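Local coordinates for uncharacterized protein PA2218 (Pseudomonas aeruginosa, PDB 2HDW), which is of unknown function but has an alpha/beta hydrolase fold and is probably a hydrolase, at residues Trp56-Val66 against Glu110-Ala121. Residues are numbered along the deposited sequence; the frame is centred on the assembly and turned at random.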
ATOM      1  N   TRP A  56     -11.680   3.716 -18.183  1.00 18.63           N
ATOM      2  CA  TRP A  56     -11.900   3.029 -16.921  1.00 17.83           C
ATOM      3  C   TRP A  56     -11.152   1.709 -17.039  1.00 18.13           C
ATOM      4  O   TRP A  56     -11.681   0.717 -17.550  1.00 17.60           O
ATOM      5  CB  TRP A  56     -13.389   2.772 -16.662  1.00 17.48           C
ATOM      6  CG  TRP A  56     -13.612   2.086 -15.341  1.00 17.03           C
ATOM      7  CD1 TRP A  56     -13.823   0.753 -15.130  1.00 17.59           C
ATOM      8  CD2 TRP A  56     -13.552   2.692 -14.045  1.00 16.59           C
ATOM      9  NE1 TRP A  56     -13.896   0.490 -13.781  1.00 17.51           N
ATOM     10  CE2 TRP A  56     -13.731   1.663 -13.092  1.00 17.88           C
ATOM     11  CE3 TRP A  56     -13.356   4.006 -13.594  1.00 17.65           C
ATOM     12  CZ2 TRP A  56     -13.724   1.908 -11.715  1.00 17.34           C
ATOM     13  CZ3 TRP A  56     -13.347   4.249 -12.222  1.00 16.88           C
ATOM     14  CH2 TRP A  56     -13.530   3.203 -11.301  1.00 17.67           C
ATOM     15  N   ASP A  57      -9.904   1.712 -16.583  1.00 17.07           N
ATOM     16  CA  ASP A  57      -9.062   0.526 -16.651  1.00 16.25           C
ATOM     17  C   ASP A  57      -8.856  -0.117 -15.279  1.00 16.71           C
ATOM     18  O   ASP A  57      -7.824  -0.744 -15.030  1.00 15.68           O
ATOM     19  CB  ASP A  57      -7.708   0.897 -17.272  1.00 16.25           C
ATOM     20  CG  ASP A  57      -6.917   1.875 -16.417  1.00 16.76           C
ATOM     21  OD1 ASP A  57      -7.534   2.705 -15.715  1.00 18.15           O
ATOM     22  OD2 ASP A  57      -5.671   1.821 -16.456  1.00 17.64           O
ATOM     23  N   LYS A  58      -9.833   0.042 -14.390  1.00 16.04           N
ATOM     24  CA  LYS A  58      -9.746  -0.553 -13.058  1.00 14.69           C
ATOM     25  C   LYS A  58     -10.009  -2.057 -13.156  1.00 15.80           C
ATOM     26  O   LYS A  58     -10.548  -2.542 -14.156  1.00 13.35           O
ATOM     27  CB  LYS A  58     -10.760   0.093 -12.104  1.00 14.10           C
ATOM     28  CG  LYS A  58     -10.278   1.369 -11.385  1.00 14.51           C
ATOM     29  CD  LYS A  58      -9.994   2.521 -12.342  1.00 13.48           C
ATOM     30  CE  LYS A  58      -9.652   3.804 -11.578  1.00 12.27           C
ATOM     31  NZ  LYS A  58      -9.155   4.891 -12.479  1.00 11.80           N
ATOM     32  N   THR A  59      -9.626  -2.786 -12.112  1.00 14.68           N
ATOM     33  CA  THR A  59      -9.806  -4.232 -12.064  1.00 14.61           C
ATOM     34  C   THR A  59     -11.175  -4.587 -11.493  1.00 15.50           C
ATOM     35  O   THR A  59     -11.450  -5.748 -11.196  1.00 14.79           O
ATOM     36  CB  THR A  59      -8.725  -4.890 -11.194  1.00 14.20           C
ATOM     37  OG1 THR A  59      -8.673  -4.230  -9.925  1.00 12.72           O
ATOM     38  CG2 THR A  59      -7.364  -4.804 -11.869  1.00 12.52           C
ATOM     39  N   PHE A  60     -12.022  -3.573 -11.341  1.00 13.76           N
ATOM     40  CA  PHE A  60     -13.367  -3.745 -10.810  1.00 15.33           C
ATOM     41  C   PHE A  60     -14.251  -2.719 -11.511  1.00 15.92           C
ATOM     42  O   PHE A  60     -13.762  -1.694 -11.987  1.00 16.48           O
ATOM     43  CB  PHE A  60     -13.358  -3.505  -9.299  1.00 13.33           C
ATOM     44  CG  PHE A  60     -12.742  -2.196  -8.908  1.00 14.52           C
ATOM     45  CD1 PHE A  60     -13.508  -1.039  -8.860  1.00 13.63           C
ATOM     46  CD2 PHE A  60     -11.376  -2.111  -8.654  1.00 14.55           C
ATOM     47  CE1 PHE A  60     -12.922   0.190  -8.568  1.00 14.19           C
ATOM     48  CE2 PHE A  60     -10.780  -0.888  -8.364  1.00 15.08           C
ATOM     49  CZ  PHE A  60     -11.558   0.265  -8.322  1.00 13.79           C
ATOM     50  N   PRO A  61     -15.567  -2.973 -11.578  1.00 17.69           N
ATOM     51  CA  PRO A  61     -16.477  -2.034 -12.246  1.00 17.47           C
ATOM     52  C   PRO A  61     -16.722  -0.763 -11.451  1.00 17.86           C
ATOM     53  O   PRO A  61     -16.683  -0.769 -10.219  1.00 17.86           O
ATOM     54  CB  PRO A  61     -17.768  -2.846 -12.407  1.00 17.30           C
ATOM     55  CG  PRO A  61     -17.352  -4.284 -12.173  1.00 17.76           C
ATOM     56  CD  PRO A  61     -16.305  -4.154 -11.106  1.00 16.74           C
ATOM     57  N   LEU A  62     -16.987   0.324 -12.166  1.00 17.83           N
ATOM     58  CA  LEU A  62     -17.274   1.603 -11.535  1.00 19.37           C
ATOM     59  C   LEU A  62     -18.642   1.500 -10.861  1.00 19.55           C
ATOM     60  O   LEU A  62     -19.596   0.999 -11.454  1.00 20.10           O
ATOM     61  CB  LEU A  62     -17.295   2.713 -12.589  1.00 20.12           C
ATOM     62  CG  LEU A  62     -17.723   4.111 -12.137  1.00 19.66           C
ATOM     63  CD1 LEU A  62     -16.770   4.649 -11.073  1.00 20.81           C
ATOM     64  CD2 LEU A  62     -17.739   5.027 -13.348  1.00 21.55           C
ATOM     65  N   SER A  63     -18.727   1.967  -9.620  1.00 19.43           N
ATOM     66  CA  SER A  63     -19.973   1.923  -8.862  1.00 19.61           C
ATOM     67  C   SER A  63     -20.883   3.106  -9.165  1.00 20.40           C
ATOM     68  O   SER A  63     -20.444   4.257  -9.189  1.00 18.27           O
ATOM     69  CB  SER A  63     -19.676   1.893  -7.364  1.00 20.20           C
ATOM     70  OG  SER A  63     -20.876   2.033  -6.623  1.00 20.71           O
ATOM     71  N   ALA A  64     -22.162   2.819  -9.382  1.00 21.08           N
ATOM     72  CA  ALA A  64     -23.129   3.866  -9.688  1.00 21.28           C
ATOM     73  C   ALA A  64     -23.449   4.706  -8.457  1.00 21.19           C
ATOM     74  O   ALA A  64     -24.048   5.769  -8.568  1.00 23.19           O
ATOM     75  CB  ALA A  64     -24.409   3.247 -10.244  1.00 22.44           C
ATOM     76  N   LYS A  65     -23.049   4.228  -7.284  1.00 20.79           N
ATOM     77  CA  LYS A  65     -23.316   4.945  -6.047  1.00 20.61           C
ATOM     78  C   LYS A  65     -22.215   5.933  -5.664  1.00 19.91           C
ATOM     79  O   LYS A  65     -22.285   6.577  -4.622  1.00 19.62           O
ATOM     80  CB  LYS A  65     -23.521   3.950  -4.901  1.00 22.17           C
ATOM     81  CG  LYS A  65     -24.742   3.063  -5.068  1.00 25.44           C
ATOM     82  CD  LYS A  65     -25.046   2.302  -3.789  1.00 27.68           C
ATOM     83  CE  LYS A  65     -26.361   1.537  -3.898  1.00 29.56           C
ATOM     84  NZ  LYS A  65     -26.721   0.871  -2.614  1.00 30.00           N
ATOM     85  N   VAL A  66     -21.203   6.069  -6.511  1.00 18.33           N
ATOM     86  CA  VAL A  66     -20.109   6.973  -6.195  1.00 18.95           C
ATOM     87  C   VAL A  66     -19.758   7.912  -7.340  1.00 18.17           C
ATOM     88  O   VAL A  66     -20.046   7.627  -8.499  1.00 18.26           O
ATOM     89  CB  VAL A  66     -18.843   6.173  -5.804  1.00 20.06           C
ATOM     90  CG1 VAL A  66     -17.726   7.115  -5.419  1.00 23.12           C
ATOM     91  CG2 VAL A  66     -19.162   5.232  -4.650  1.00 20.20           C
ATOM     92  N   GLU A 110      -5.383   1.000  -9.587  1.00 11.00           N
ATOM     93  CA  GLU A 110      -6.448   0.324 -10.322  1.00 11.29           C
ATOM     94  C   GLU A 110      -6.693  -1.089  -9.792  1.00 11.90           C
ATOM     95  O   GLU A 110      -7.665  -1.748 -10.167  1.00 11.52           O
ATOM     96  CB  GLU A 110      -6.124   0.268 -11.819  1.00 12.24           C
ATOM     97  CG  GLU A 110      -6.088   1.633 -12.516  1.00  9.29           C
ATOM     98  CD  GLU A 110      -4.821   2.426 -12.224  1.00 11.03           C
ATOM     99  OE1 GLU A 110      -3.868   1.864 -11.638  1.00  9.05           O
ATOM    100  OE2 GLU A 110      -4.768   3.616 -12.599  1.00 12.13           O
ATOM    101  N   GLN A 111      -5.808  -1.551  -8.914  1.00 11.12           N
ATOM    102  CA  GLN A 111      -5.945  -2.878  -8.350  1.00 11.37           C
ATOM    103  C   GLN A 111      -6.644  -2.834  -6.982  1.00 11.44           C
ATOM    104  O   GLN A 111      -7.607  -2.086  -6.811  1.00 11.65           O
ATOM    105  CB  GLN A 111      -4.561  -3.553  -8.300  1.00 10.39           C
ATOM    106  CG  GLN A 111      -3.996  -3.773  -9.716  1.00  8.31           C
ATOM    107  CD  GLN A 111      -2.526  -4.155  -9.751  1.00 12.23           C
ATOM    108  OE1 GLN A 111      -1.685  -3.512  -9.114  1.00 10.46           O
ATOM    109  NE2 GLN A 111      -2.203  -5.194 -10.518  1.00 10.43           N
ATOM    110  N   SER A 112      -6.164  -3.612  -6.019  1.00 10.51           N
ATOM    111  CA  SER A 112      -6.789  -3.688  -4.700  1.00 11.84           C
ATOM    112  C   SER A 112      -7.124  -2.386  -3.957  1.00 11.93           C
ATOM    113  O   SER A 112      -8.230  -2.255  -3.423  1.00 11.58           O
ATOM    114  CB  SER A 112      -5.953  -4.582  -3.781  1.00 11.16           C
ATOM    115  OG  SER A 112      -6.683  -4.915  -2.610  1.00 12.04           O
ATOM    116  N   SER A 113      -6.195  -1.435  -3.897  1.00 10.76           N
ATOM    117  CA  SER A 113      -6.478  -0.192  -3.181  1.00 11.44           C
ATOM    118  C   SER A 113      -7.700   0.515  -3.767  1.00 11.70           C
ATOM    119  O   SER A 113      -8.514   1.081  -3.036  1.00 12.53           O
ATOM    120  CB  SER A 113      -5.259   0.747  -3.195  1.00 10.21           C
ATOM    121  OG  SER A 113      -4.844   1.066  -4.514  1.00 10.74           O
ATOM    122  N   GLY A 114      -7.826   0.477  -5.089  1.00 12.99           N
ATOM    123  CA  GLY A 114      -8.964   1.103  -5.738  1.00 12.20           C
ATOM    124  C   GLY A 114     -10.260   0.422  -5.342  1.00 12.16           C
ATOM    125  O   GLY A 114     -11.264   1.086  -5.073  1.00 11.73           O
ATOM    126  N   LEU A 115     -10.248  -0.909  -5.313  1.00 12.56           N
ATOM    127  CA  LEU A 115     -11.434  -1.671  -4.927  1.00 12.03           C
ATOM    128  C   LEU A 115     -11.837  -1.296  -3.500  1.00 12.19           C
ATOM    129  O   LEU A 115     -13.019  -1.118  -3.204  1.00 12.67           O
ATOM    130  CB  LEU A 115     -11.148  -3.172  -4.999  1.00 12.67           C
ATOM    131  CG  LEU A 115     -12.249  -4.091  -4.467  1.00 14.23           C
ATOM    132  CD1 LEU A 115     -13.497  -3.946  -5.319  1.00 15.06           C
ATOM    133  CD2 LEU A 115     -11.760  -5.530  -4.499  1.00 18.20           C
ATOM    134  N   TYR A 116     -10.850  -1.183  -2.615  1.00 11.87           N
ATOM    135  CA  TYR A 116     -11.115  -0.803  -1.228  1.00 10.90           C
ATOM    136  C   TYR A 116     -11.697   0.610  -1.154  1.00 10.15           C
ATOM    137  O   TYR A 116     -12.694   0.841  -0.472  1.00  9.55           O
ATOM    138  CB  TYR A 116      -9.830  -0.842  -0.398  1.00  9.10           C
ATOM    139  CG  TYR A 116      -9.515  -2.176   0.240  1.00 10.48           C
ATOM    140  CD1 TYR A 116      -9.132  -3.279  -0.529  1.00 10.76           C
ATOM    141  CD2 TYR A 116      -9.556  -2.322   1.621  1.00  7.42           C
ATOM    142  CE1 TYR A 116      -8.791  -4.500   0.080  1.00  8.67           C
ATOM    143  CE2 TYR A 116      -9.219  -3.523   2.233  1.00  9.11           C
ATOM    144  CZ  TYR A 116      -8.836  -4.602   1.464  1.00  9.24           C
ATOM    145  OH  TYR A 116      -8.479  -5.770   2.099  1.00 12.08           O
ATOM    146  N   ALA A 117     -11.065   1.548  -1.856  1.00 10.78           N
ATOM    147  CA  ALA A 117     -11.510   2.942  -1.859  1.00  9.55           C
ATOM    148  C   ALA A 117     -12.943   3.117  -2.354  1.00 10.27           C
ATOM    149  O   ALA A 117     -13.731   3.845  -1.748  1.00  7.91           O
ATOM    150  CB  ALA A 117     -10.558   3.798  -2.701  1.00  9.43           C
ATOM    151  N   GLN A 118     -13.287   2.460  -3.456  1.00 10.36           N
ATOM    152  CA  GLN A 118     -14.638   2.587  -3.978  1.00 12.96           C
ATOM    153  C   GLN A 118     -15.653   1.970  -3.025  1.00 11.80           C
ATOM    154  O   GLN A 118     -16.722   2.532  -2.796  1.00 12.56           O
ATOM    155  CB  GLN A 118     -14.769   1.921  -5.352  1.00 12.66           C
ATOM    156  CG  GLN A 118     -16.138   2.170  -5.973  1.00 12.91           C
ATOM    157  CD  GLN A 118     -16.262   1.664  -7.392  1.00 14.16           C
ATOM    158  OE1 GLN A 118     -16.315   0.459  -7.634  1.00 16.89           O
ATOM    159  NE2 GLN A 118     -16.317   2.585  -8.338  1.00 11.03           N
ATOM    160  N   THR A 119     -15.308   0.810  -2.476  1.00 12.89           N
ATOM    161  CA  THR A 119     -16.188   0.102  -1.556  1.00 13.22           C
ATOM    162  C   THR A 119     -16.438   0.927  -0.302  1.00 12.91           C
ATOM    163  O   THR A 119     -17.567   1.012   0.179  1.00 13.10           O
ATOM    164  CB  THR A 119     -15.586  -1.257  -1.149  1.00 12.47           C
ATOM    165  OG1 THR A 119     -15.342  -2.037  -2.322  1.00 11.90           O
ATOM    166  CG2 THR A 119     -16.540  -2.020  -0.235  1.00 15.77           C
ATOM    167  N   MET A 120     -15.390   1.545   0.229  1.00 11.77           N
ATOM    168  CA  MET A 120     -15.559   2.347   1.432  1.00 12.28           C
ATOM    169  C   MET A 120     -16.303   3.644   1.119  1.00 12.22           C
ATOM    170  O   MET A 120     -16.978   4.207   1.981  1.00  9.83           O
ATOM    171  CB  MET A 120     -14.201   2.616   2.080  1.00 12.35           C
ATOM    172  CG  MET A 120     -13.583   1.357   2.702  1.00 11.36           C
ATOM    173  SD  MET A 120     -14.604   0.615   4.021  1.00  2.49           S
ATOM    174  CE  MET A 120     -14.501   1.847   5.185  1.00  8.27           C
ATOM    175  N   ALA A 121     -16.197   4.107  -0.124  1.00 13.47           N
ATOM    176  CA  ALA A 121     -16.911   5.314  -0.537  1.00 13.67           C
ATOM    177  C   ALA A 121     -18.407   4.984  -0.567  1.00 14.55           C
ATOM    178  O   ALA A 121     -19.249   5.847  -0.333  1.00 13.43           O
ATOM    179  CB  ALA A 121     -16.444   5.758  -1.907  1.00 12.75           C
TER
HETATM  180  O   HOH W   1      -6.799   4.561 -13.996  1.00 13.35           O
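With CG of Phe-60 held between its own backbone N and carbonyl carbon (chi1 53°), the ring drops from the loop onto the first turn of helix 112-122, and a chi1 of 51° likewise points OG1 of Thr-59 at the residues leading into that helix. CE2 and CZ of the phenyl approach the helix backbone at Gly-114 and Leu-115: CA of Leu-115 sits over one face, 3.8 Å from the Phe-60 ring centroid in a CH-pi contact, while CB of Lys-58 lies over the rim of the opposite face. CE2 of Phe-60 is 3.1 Å from Leu-115 N, and CZ of Phe-60 comes within 3.3 Å of the carbonyl carbon of Gly-114, where the lack of a side chain lets the ring settle so close. Just before the helix, the carbonyl oxygen of Glu-110 is gripped twice by Thr-59, by its N at 3.0 Å and by OG1 at 2.7 Å, the hydroxyl lying on a lone pair in the carbonyl plane. In this alpha/beta hydrolase fold the contact lays the loop preceding edge strand 66-74 along a helix that follows strand 96-102. A water links Asp-57 OD1, Lys-58 NZ and Glu-110 OE2. Arg-276 forms salt bridges with both carboxylates, its charge probably offsetting their closeness; Asp-57 OD2 also hydrogen-bonds His-274, and Lys-58 pairs with Asp-84. Further along, the extended Gln-118 brings its amide to the backbone between Pro-61 and Ser-63, its CD 3.4 Å from Ser-63 CB. Val-66 CG2 meets Ala-121 CB at 3.9 Å, beside Tyr-86 of the neighbouring strand.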